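Beta-d-glucoside glucohydrolase (Hypocrea jecorina, PDB 3ZZ1) is a secreted glycoside hydrolase family 3 beta-glucosidase that probably releases beta-D-glucose from the non-reducing ends of beta-D-glucosides during cellulose degradation. Local coordinates at residues 117-122 with 551-556; 637-642 with 648-653; 671-676 with 686-691. All blocks are in the same frame, centred on the assembly; numbering follows the deposited sequence.

Contact 1: residues 117-122 with 551-556; sequences LGKTPQ and FSEGLF
Lys119 reaches across to Phe551 and Glu553 and is the one residue of 117-122 that meets segment 551-556. Its side chain starts with CG tucked in between its own N and C (chi1 68°) and then runs out fully extended, which carries the ammonium group over the ring of Phe551.

The first interaction is a cation-pi contact. Lys119 NZ sits 3.1 Å from the centroid of the Phe551 ring and only 2° off its normal, so the nitrogen is centred over one face and lies about equally far from all six ring carbons. Behind it, Lys119 CE adds a CH-pi contact, 4.2 Å from the same Phe551 centroid.

The second is ionic. Lys119 NZ donates to Glu553 OE2 at 3.0 Å in a salt bridge, approaching on the syn side of the carboxylate and 23° out of its plane. The Glu553 chain bends at CB-CG to present OE2, which also comes within 3.4 Å of Lys119 CD. The stronger partner of Lys119 NZ is Asp549 OD2, in a further salt bridge, while Asp549 OD1 accepts from the backbone N of Phe551.

Backbone bonds fix the receiving side. A type I turn from Phe551 to Gly554, closed by Gly554 N to Phe551 O at 3.0 Å, sets the ring and the carboxylate around the same point. A type II' turn from Glu553 to Phe556 follows, with Gly554 at its positive-phi corner. In segment 117-122, the backbone N atoms of Leu117, Gly118 and Lys119 bond to the carboxylate of Glu164.

The buried ammonium of Lys119 is thus held by two carboxylates and an aromatic face, an environment likely to favour its charged form, and it ties a loop of the N-terminal family region to one of the C-terminal region.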
loop_
_atom_site.group_PDB
_atom_site.type_symbol
_atom_site.label_atom_id
_atom_site.label_comp_id
_atom_site.label_asym_id
_atom_site.label_seq_id
_atom_site.Cartn_x
_atom_site.Cartn_y
_atom_site.Cartn_z
ATOM N N LEU A 117 -1.300 -3.841 -7.151
ATOM C CA LEU A 117 -0.537 -2.617 -7.321
ATOM C C LEU A 117 -1.522 -1.468 -7.522
ATOM O O LEU A 117 -1.378 -0.403 -6.916
ATOM C CB LEU A 117 0.438 -2.734 -8.495
ATOM C CG LEU A 117 1.424 -1.587 -8.741
ATOM C CD1 LEU A 117 2.255 -1.253 -7.499
ATOM C CD2 LEU A 117 2.325 -1.939 -9.920
ATOM N N GLY A 118 -2.532 -1.702 -8.360
ATOM C CA GLY A 118 -3.641 -0.764 -8.505
ATOM C C GLY A 118 -3.744 -0.099 -9.862
ATOM O O GLY A 118 -3.818 1.124 -9.948
ATOM N N LYS A 119 -3.768 -0.905 -10.922
ATOM C CA LYS A 119 -3.846 -0.381 -12.294
ATOM C C LYS A 119 -5.180 0.299 -12.638
ATOM O O LYS A 119 -5.243 1.131 -13.543
ATOM C CB LYS A 119 -3.559 -1.496 -13.305
ATOM C CG LYS A 119 -4.633 -2.568 -13.370
ATOM C CD LYS A 119 -4.343 -3.556 -14.471
ATOM C CE LYS A 119 -5.525 -4.474 -14.713
ATOM N NZ LYS A 119 -5.165 -5.455 -15.761
ATOM N N THR A 120 -6.239 -0.073 -11.921
ATOM C CA THR A 120 -7.584 0.430 -12.174
ATOM C C THR A 120 -8.060 1.232 -10.964
ATOM O O THR A 120 -8.137 0.690 -9.858
ATOM C CB THR A 120 -8.568 -0.734 -12.411
ATOM O OG1 THR A 120 -7.998 -1.668 -13.337
ATOM C CG2 THR A 120 -9.908 -0.222 -12.946
ATOM N N PRO A 121 -8.390 2.525 -11.167
ATOM C CA PRO A 121 -8.822 3.376 -10.053
ATOM C C PRO A 121 -10.032 2.829 -9.285
ATOM O O PRO A 121 -10.145 3.069 -8.081
ATOM C CB PRO A 121 -9.154 4.716 -10.728
ATOM C CG PRO A 121 -9.254 4.414 -12.193
ATOM C CD PRO A 121 -8.307 3.282 -12.428
ATOM N N GLN A 122 -10.908 2.091 -9.970
ATOM C CA GLN A 122 -12.100 1.498 -9.339
ATOM C C GLN A 122 -11.792 0.321 -8.415
ATOM O O GLN A 122 -12.654 -0.084 -7.632
ATOM C CB GLN A 122 -13.149 1.078 -10.384
ATOM C CG GLN A 122 -13.841 2.238 -11.099
ATOM C CD GLN A 122 -13.114 2.679 -12.362
ATOM O OE1 GLN A 122 -11.931 2.390 -12.549
ATOM N NE2 GLN A 122 -13.827 3.380 -13.242
ATOM N N PHE A 551 -4.619 -8.210 -19.583
ATOM C CA PHE A 551 -3.621 -7.194 -19.230
ATOM C C PHE A 551 -2.954 -6.659 -20.497
ATOM O O PHE A 551 -1.731 -6.511 -20.551
ATOM C CB PHE A 551 -2.548 -7.768 -18.286
ATOM C CG PHE A 551 -2.969 -7.861 -16.838
ATOM C CD1 PHE A 551 -4.053 -8.650 -16.453
ATOM C CD2 PHE A 551 -2.244 -7.193 -15.854
ATOM C CE1 PHE A 551 -4.430 -8.741 -15.120
ATOM C CE2 PHE A 551 -2.606 -7.282 -14.518
ATOM C CZ PHE A 551 -3.704 -8.062 -14.144
ATOM N N SER A 552 -3.765 -6.382 -21.516
ATOM C CA SER A 552 -3.258 -5.972 -22.822
ATOM C C SER A 552 -2.494 -4.641 -22.779
ATOM O O SER A 552 -1.658 -4.377 -23.644
ATOM C CB SER A 552 -4.390 -5.926 -23.855
ATOM O OG SER A 552 -5.341 -4.928 -23.529
ATOM N N GLU A 553 -2.764 -3.821 -21.759
ATOM C CA GLU A 553 -2.037 -2.562 -21.565
ATOM C C GLU A 553 -0.564 -2.781 -21.211
ATOM O O GLU A 553 0.257 -1.892 -21.406
ATOM C CB GLU A 553 -2.726 -1.664 -20.524
ATOM C CG GLU A 553 -2.669 -2.143 -19.070
ATOM C CD GLU A 553 -3.570 -3.339 -18.785
ATOM O OE1 GLU A 553 -4.464 -3.643 -19.607
ATOM O OE2 GLU A 553 -3.388 -3.976 -17.728
ATOM N N GLY A 554 -0.243 -3.964 -20.687
ATOM C CA GLY A 554 1.135 -4.328 -20.361
ATOM C C GLY A 554 1.749 -3.413 -19.319
ATOM O O GLY A 554 1.180 -3.218 -18.242
ATOM N N LEU A 555 2.905 -2.843 -19.651
ATOM C CA LEU A 555 3.650 -1.985 -18.727
ATOM C C LEU A 555 3.049 -0.592 -18.531
ATOM O O LEU A 555 3.474 0.145 -17.641
ATOM C CB LEU A 555 5.101 -1.837 -19.195
ATOM C CG LEU A 555 5.989 -3.080 -19.216
ATOM C CD1 LEU A 555 7.331 -2.708 -19.822
ATOM C CD2 LEU A 555 6.160 -3.656 -17.803
ATOM N N PHE A 556 2.065 -0.242 -19.354
ATOM C CA PHE A 556 1.540 1.123 -19.404
ATOM C C PHE A 556 0.271 1.292 -18.569
ATOM O O PHE A 556 -0.840 1.315 -19.103
ATOM C CB PHE A 556 1.301 1.548 -20.862
ATOM C CG PHE A 556 2.549 1.584 -21.702
ATOM C CD1 PHE A 556 3.102 0.408 -22.211
ATOM C CD2 PHE A 556 3.168 2.798 -21.997
ATOM C CE1 PHE A 556 4.255 0.438 -22.989
ATOM C CE2 PHE A 556 4.323 2.837 -22.778
ATOM C CZ PHE A 556 4.870 1.651 -23.273
#

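Contact 2: residues 637-642 with 648-653; sequences ITYPSS and PKQLRG
Ile637 and Gln650 form an antiparallel hydrogen-bonded pair at the loop end of the hairpin of strands 629-638 and 650-659, with Ile637 N to Gln650 O at 2.8 Å and Gln650 N to Ile637 O at 3.0 Å; farther along, Arg652 and Gly653 both face Leu635 in a classic beta bulge. Thr638, the last residue of strand 629-638, donates through OG1 to Pro648 O at 2.6 Å, next to the backbone pair.

Gln650 NE2 comes over one face of the Tyr639 ring, 3.4 Å from Tyr639 CE1, and donates to a water also within hydrogen-bonding reach of Ile637 O. Arg652 bends at CB-CG (chi2 -62°), which brings its NH2 back to the phenol, where it gives Tyr639 OH a nearly straight bond of 2.9 Å (170°). The hydroxyl lies in the guanidinium plane, while ring and guanidinium planes stand 80° apart. Gln650 CB lies against one guanidinium face, and Ile637 CD1 packs on Arg652 CB at 3.6 Å.

Tyr639 OH also bonds to Ser677 O, and Arg652 NE to Asp675 O. Together these bonds are likely to limit how phenol and guanidinium can turn, and fasten this fibronectin type III-like domain hairpin to residues 675-677.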
loop_
_atom_site.group_PDB
_atom_site.type_symbol
_atom_site.label_atom_id
_atom_site.label_comp_id
_atom_site.label_asym_id
_atom_site.label_seq_id
_atom_site.Cartn_x
_atom_site.Cartn_y
_atom_site.Cartn_z
ATOM N N ILE A 637 13.281 8.286 -14.809
ATOM C CA ILE A 637 14.256 7.822 -15.787
ATOM C C ILE A 637 13.573 7.399 -17.092
ATOM O O ILE A 637 12.523 6.749 -17.083
ATOM C CB ILE A 637 15.180 6.709 -15.205
ATOM C CG1 ILE A 637 15.935 7.230 -13.974
ATOM C CG2 ILE A 637 16.178 6.211 -16.254
ATOM C CD1 ILE A 637 16.963 6.259 -13.389
ATOM N N THR A 638 14.159 7.836 -18.203
ATOM C CA THR A 638 13.771 7.416 -19.547
ATOM C C THR A 638 14.879 6.499 -20.062
ATOM O O THR A 638 16.042 6.893 -20.103
ATOM C CB THR A 638 13.607 8.648 -20.478
ATOM O OG1 THR A 638 12.543 9.474 -19.984
ATOM C CG2 THR A 638 13.302 8.235 -21.924
ATOM N N TYR A 639 14.519 5.272 -20.425
ATOM C CA TYR A 639 15.494 4.291 -20.910
ATOM C C TYR A 639 15.918 4.642 -22.339
ATOM O O TYR A 639 15.184 5.335 -23.038
ATOM C CB TYR A 639 14.897 2.876 -20.851
ATOM C CG TYR A 639 14.909 2.226 -19.471
ATOM C CD1 TYR A 639 14.650 2.969 -18.313
ATOM C CD2 TYR A 639 15.163 0.867 -19.328
ATOM C CE1 TYR A 639 14.659 2.374 -17.055
ATOM C CE2 TYR A 639 15.171 0.260 -18.071
ATOM C CZ TYR A 639 14.918 1.021 -16.941
ATOM O OH TYR A 639 14.926 0.429 -15.699
ATOM N N PRO A 640 17.108 4.178 -22.779
ATOM C CA PRO A 640 17.476 4.397 -24.180
ATOM C C PRO A 640 16.362 3.926 -25.120
ATOM O O PRO A 640 15.664 2.952 -24.813
ATOM C CB PRO A 640 18.721 3.524 -24.355
ATOM C CG PRO A 640 19.311 3.429 -22.999
ATOM C CD PRO A 640 18.160 3.456 -22.038
ATOM N N SER A 641 16.186 4.625 -26.238
ATOM C CA SER A 641 15.135 4.289 -27.203
ATOM C C SER A 641 15.444 3.015 -28.001
ATOM O O SER A 641 14.576 2.489 -28.695
ATOM C CB SER A 641 14.869 5.468 -28.147
ATOM O OG SER A 641 14.362 6.590 -27.437
ATOM N N SER A 642 16.675 2.522 -27.892
ATOM C CA SER A 642 17.053 1.257 -28.519
ATOM C C SER A 642 16.584 0.041 -27.702
ATOM O O SER A 642 16.438 -1.059 -28.238
ATOM C CB SER A 642 18.562 1.205 -28.740
ATOM O OG SER A 642 19.239 1.496 -27.536
ATOM N N PRO A 648 7.669 6.013 -21.277
ATOM C CA PRO A 648 8.585 7.140 -21.492
ATOM C C PRO A 648 9.282 7.596 -20.207
ATOM O O PRO A 648 10.467 7.917 -20.244
ATOM C CB PRO A 648 7.681 8.250 -22.049
ATOM C CG PRO A 648 6.285 7.806 -21.798
ATOM C CD PRO A 648 6.305 6.316 -21.746
ATOM N N LYS A 649 8.553 7.597 -19.091
ATOM C CA LYS A 649 9.106 7.951 -17.786
ATOM C C LYS A 649 8.793 6.884 -16.742
ATOM O O LYS A 649 7.692 6.317 -16.725
ATOM C CB LYS A 649 8.544 9.291 -17.303
ATOM C CG LYS A 649 9.178 10.511 -17.931
ATOM C CD LYS A 649 8.508 11.775 -17.421
ATOM C CE LYS A 649 8.690 12.924 -18.400
ATOM N NZ LYS A 649 7.856 14.103 -18.006
ATOM N N GLN A 650 9.767 6.630 -15.866
ATOM C CA GLN A 650 9.602 5.697 -14.751
ATOM C C GLN A 650 10.202 6.284 -13.477
ATOM O O GLN A 650 11.356 6.713 -13.474
ATOM C CB GLN A 650 10.271 4.355 -15.063
ATOM C CG GLN A 650 9.574 3.508 -16.119
ATOM C CD GLN A 650 10.140 2.103 -16.183
ATOM O OE1 GLN A 650 9.561 1.163 -15.634
ATOM N NE2 GLN A 650 11.281 1.954 -16.834
ATOM N N LEU A 651 9.417 6.309 -12.398
ATOM C CA LEU A 651 9.919 6.774 -11.102
ATOM C C LEU A 651 11.036 5.841 -10.647
ATOM O O LEU A 651 10.850 4.620 -10.632
ATOM C CB LEU A 651 8.802 6.816 -10.052
ATOM C CG LEU A 651 9.171 7.401 -8.679
ATOM C CD1 LEU A 651 9.307 8.927 -8.723
ATOM C CD2 LEU A 651 8.159 6.984 -7.622
ATOM N N ARG A 652 12.195 6.417 -10.322
ATOM C CA ARG A 652 13.356 5.640 -9.863
ATOM C C ARG A 652 14.047 6.310 -8.675
ATOM O O ARG A 652 15.181 5.966 -8.321
ATOM C CB ARG A 652 14.360 5.397 -11.002
ATOM C CG ARG A 652 13.856 4.505 -12.144
ATOM C CD ARG A 652 13.528 3.096 -11.660
ATOM N NE ARG A 652 13.478 2.113 -12.748
ATOM C CZ ARG A 652 12.399 1.414 -13.092
ATOM N NH1 ARG A 652 11.251 1.574 -12.437
ATOM N NH2 ARG A 652 12.474 0.542 -14.092
ATOM N N GLY A 653 13.351 7.259 -8.058
ATOM C CA GLY A 653 13.884 7.964 -6.908
ATOM C C GLY A 653 12.966 9.045 -6.393
ATOM O O GLY A 653 12.210 9.657 -7.158
HETATM O O HOH W 1 11.617 4.288 -18.642
#

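Contact 3: residues 671-676 with 686-691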
loop_
_atom_site.group_PDB
_atom_site.type_symbol
_atom_site.label_atom_id
_atom_site.label_comp_id
_atom_site.label_asym_id
_atom_site.label_seq_id
_atom_site.Cartn_x
_atom_site.Cartn_y
_atom_site.Cartn_z
ATOM N N ILE A 671 20.731 4.998 -7.161
ATOM C CA ILE A 671 20.217 4.165 -8.239
ATOM C C ILE A 671 20.806 2.758 -8.193
ATOM O O ILE A 671 22.014 2.574 -8.359
ATOM C CB ILE A 671 20.458 4.821 -9.617
ATOM C CG1 ILE A 671 19.720 6.165 -9.691
ATOM C CG2 ILE A 671 20.024 3.886 -10.746
ATOM C CD1 ILE A 671 19.950 6.927 -10.973
ATOM N N ARG A 672 19.938 1.778 -7.949
ATOM C CA ARG A 672 20.322 0.372 -7.930
ATOM C C ARG A 672 20.417 -0.126 -9.363
ATOM O O ARG A 672 19.837 0.479 -10.276
ATOM C CB ARG A 672 19.293 -0.462 -7.157
ATOM C CG ARG A 672 19.009 0.037 -5.733
ATOM C CD ARG A 672 17.733 -0.570 -5.157
ATOM N NE ARG A 672 16.560 -0.280 -5.981
ATOM C CZ ARG A 672 15.296 -0.516 -5.630
ATOM N NH1 ARG A 672 15.006 -1.048 -4.454
ATOM N NH2 ARG A 672 14.311 -0.214 -6.468
ATOM N N ARG A 673 21.131 -1.231 -9.568
ATOM C CA ARG A 673 21.245 -1.799 -10.902
ATOM C C ARG A 673 19.878 -2.061 -11.547
ATOM O O ARG A 673 19.685 -1.778 -12.737
ATOM C CB ARG A 673 22.084 -3.077 -10.914
ATOM C CG ARG A 673 22.274 -3.597 -12.329
ATOM C CD ARG A 673 23.061 -4.884 -12.414
ATOM N NE ARG A 673 23.236 -5.252 -13.820
ATOM C CZ ARG A 673 24.155 -4.723 -14.622
ATOM N NH1 ARG A 673 25.000 -3.808 -14.162
ATOM N NH2 ARG A 673 24.230 -5.108 -15.883
ATOM N N ARG A 674 18.940 -2.590 -10.761
ATOM C CA ARG A 674 17.593 -2.899 -11.263
ATOM C C ARG A 674 16.815 -1.652 -11.714
ATOM O O ARG A 674 15.927 -1.743 -12.564
ATOM C CB ARG A 674 16.794 -3.715 -10.235
ATOM C CG ARG A 674 16.349 -2.942 -8.995
ATOM C CD ARG A 674 15.938 -3.881 -7.868
ATOM N NE ARG A 674 14.696 -4.598 -8.152
ATOM C CZ ARG A 674 13.500 -4.291 -7.647
ATOM N NH1 ARG A 674 13.349 -3.260 -6.814
ATOM N NH2 ARG A 674 12.445 -5.025 -7.976
ATOM N N ASP A 675 17.167 -0.492 -11.158
ATOM C CA ASP A 675 16.529 0.777 -11.532
ATOM C C ASP A 675 16.883 1.222 -12.952
ATOM O O ASP A 675 16.241 2.116 -13.498
ATOM C CB ASP A 675 16.867 1.881 -10.520
ATOM C CG ASP A 675 16.364 1.565 -9.114
ATOM O OD1 ASP A 675 15.269 0.968 -8.974
ATOM O OD2 ASP A 675 17.069 1.919 -8.146
ATOM N N LEU A 676 17.901 0.592 -13.538
ATOM C CA LEU A 676 18.286 0.832 -14.934
ATOM C C LEU A 676 18.048 -0.401 -15.818
ATOM O O LEU A 676 18.503 -0.451 -16.966
ATOM C CB LEU A 676 19.761 1.262 -15.021
ATOM C CG LEU A 676 20.209 2.512 -14.249
ATOM C CD1 LEU A 676 21.717 2.693 -14.349
ATOM C CD2 LEU A 676 19.494 3.759 -14.753
ATOM N N TRP A 686 17.282 -9.810 -15.741
ATOM C CA TRP A 686 17.243 -8.356 -15.727
ATOM C C TRP A 686 18.461 -7.831 -16.464
ATOM O O TRP A 686 19.594 -8.227 -16.173
ATOM C CB TRP A 686 17.227 -7.837 -14.296
ATOM C CG TRP A 686 15.899 -7.991 -13.627
ATOM C CD1 TRP A 686 15.515 -8.994 -12.785
ATOM C CD2 TRP A 686 14.776 -7.113 -13.746
ATOM N NE1 TRP A 686 14.223 -8.793 -12.370
ATOM C CE2 TRP A 686 13.746 -7.645 -12.943
ATOM C CE3 TRP A 686 14.543 -5.923 -14.447
ATOM C CZ2 TRP A 686 12.498 -7.029 -12.823
ATOM C CZ3 TRP A 686 13.306 -5.313 -14.331
ATOM C CH2 TRP A 686 12.299 -5.867 -13.523
ATOM N N VAL A 687 18.218 -6.951 -17.428
ATOM C CA VAL A 687 19.270 -6.466 -18.308
ATOM C C VAL A 687 19.312 -4.942 -18.281
ATOM O O VAL A 687 18.271 -4.286 -18.350
ATOM C CB VAL A 687 19.057 -6.976 -19.765
ATOM C CG1 VAL A 687 20.141 -6.437 -20.718
ATOM C CG2 VAL A 687 19.019 -8.515 -19.804
ATOM N N VAL A 688 20.517 -4.392 -18.157
ATOM C CA VAL A 688 20.741 -2.964 -18.344
ATOM C C VAL A 688 21.121 -2.731 -19.802
ATOM O O VAL A 688 22.173 -3.197 -20.249
ATOM C CB VAL A 688 21.872 -2.423 -17.435
ATOM C CG1 VAL A 688 22.112 -0.941 -17.704
ATOM C CG2 VAL A 688 21.543 -2.650 -15.961
ATOM N N PRO A 689 20.269 -2.015 -20.555
ATOM C CA PRO A 689 20.625 -1.703 -21.942
ATOM C C PRO A 689 21.728 -0.655 -22.017
ATOM O O PRO A 689 21.849 0.174 -21.112
ATOM C CB PRO A 689 19.327 -1.126 -22.515
ATOM C CG PRO A 689 18.621 -0.548 -21.330
ATOM C CD PRO A 689 18.970 -1.431 -20.168
ATOM N N SER A 690 22.538 -0.714 -23.071
ATOM C CA SER A 690 23.537 0.318 -23.310
ATOM C C SER A 690 22.855 1.543 -23.917
ATOM O O SER A 690 21.752 1.446 -24.467
ATOM C CB SER A 690 24.657 -0.197 -24.218
ATOM O OG SER A 690 24.196 -0.417 -25.537
ATOM N N GLY A 691 23.505 2.696 -23.797
ATOM C CA GLY A 691 22.965 3.932 -24.332
ATOM C C GLY A 691 22.804 5.018 -23.287
ATOM O O GLY A 691 23.254 4.871 -22.144
HETATM O O HOH W 2 20.817 -5.904 -14.806
#
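Arg673 carries CG opposite its backbone N (chi1 -176°) and stays extended as far as NE, where chi4 of 80° turns the guanidinium flat against Val688. The methyl that meets it is Val688 CG2, 3.5 Å above the Arg673 guanidinium plane, over its centre. The other branch, Val688 CG1, packs on Leu676 CB at 4.2 Å.

No direct hydrogen bond spans the segments; instead Leu676 O lies 3.4 Å from Pro689 CD. One water bridges the gap, accepting from Arg673 NE at 2.7 Å and donating weakly to Trp686 O. The 3-10 segment 674-675 is braced from within: Arg672 grips Asp675 side-on through NE and NH2, and Arg672 N also bonds to Asp675 OD2.

A leucine in place of Arg673 would probably leave the carbonyls of Lys594 and Gly596 without the donors NH1 and NH2, and Val688 CG2 without its flat cover.

Within the fibronectin type III-like domain, the contact joins this segment, which follows strand 664-672, to the end of strand 685-688. Arg673 lies on Val614 of strand 613-623. Helix 178-194 packs against Arg672, Arg674 and Trp686, with Asp191 bridging to both arginines, and Tyr135 of helix 134-150 touches Arg672 and Asp675.

The three contacts follow one another along the chain and touch in succession. Contact 1 meets contact 2, centres 18 Å apart, through Phe556 CE2 packing on Pro648 CD at 4.1 Å. Contacts 2 and 3 are closer, with centres 10 Å apart, both within the fibronectin type III-like domain. Tyr639 OH lies 3.1 Å from Asp675 O, a probable hydrogen bond that would compete with the one to Ser677 O; apart from this, Pro640 CG packs 3.5 Å from Ser690 O. Contacts 1 and 3 do not touch, their nearest atoms being about 8 Å apart, yet helix 178-194 packs on both, through Tyr185 and Trp187 respectively. None of the contacts includes Asn310, which carries the N-acetylglucosamine.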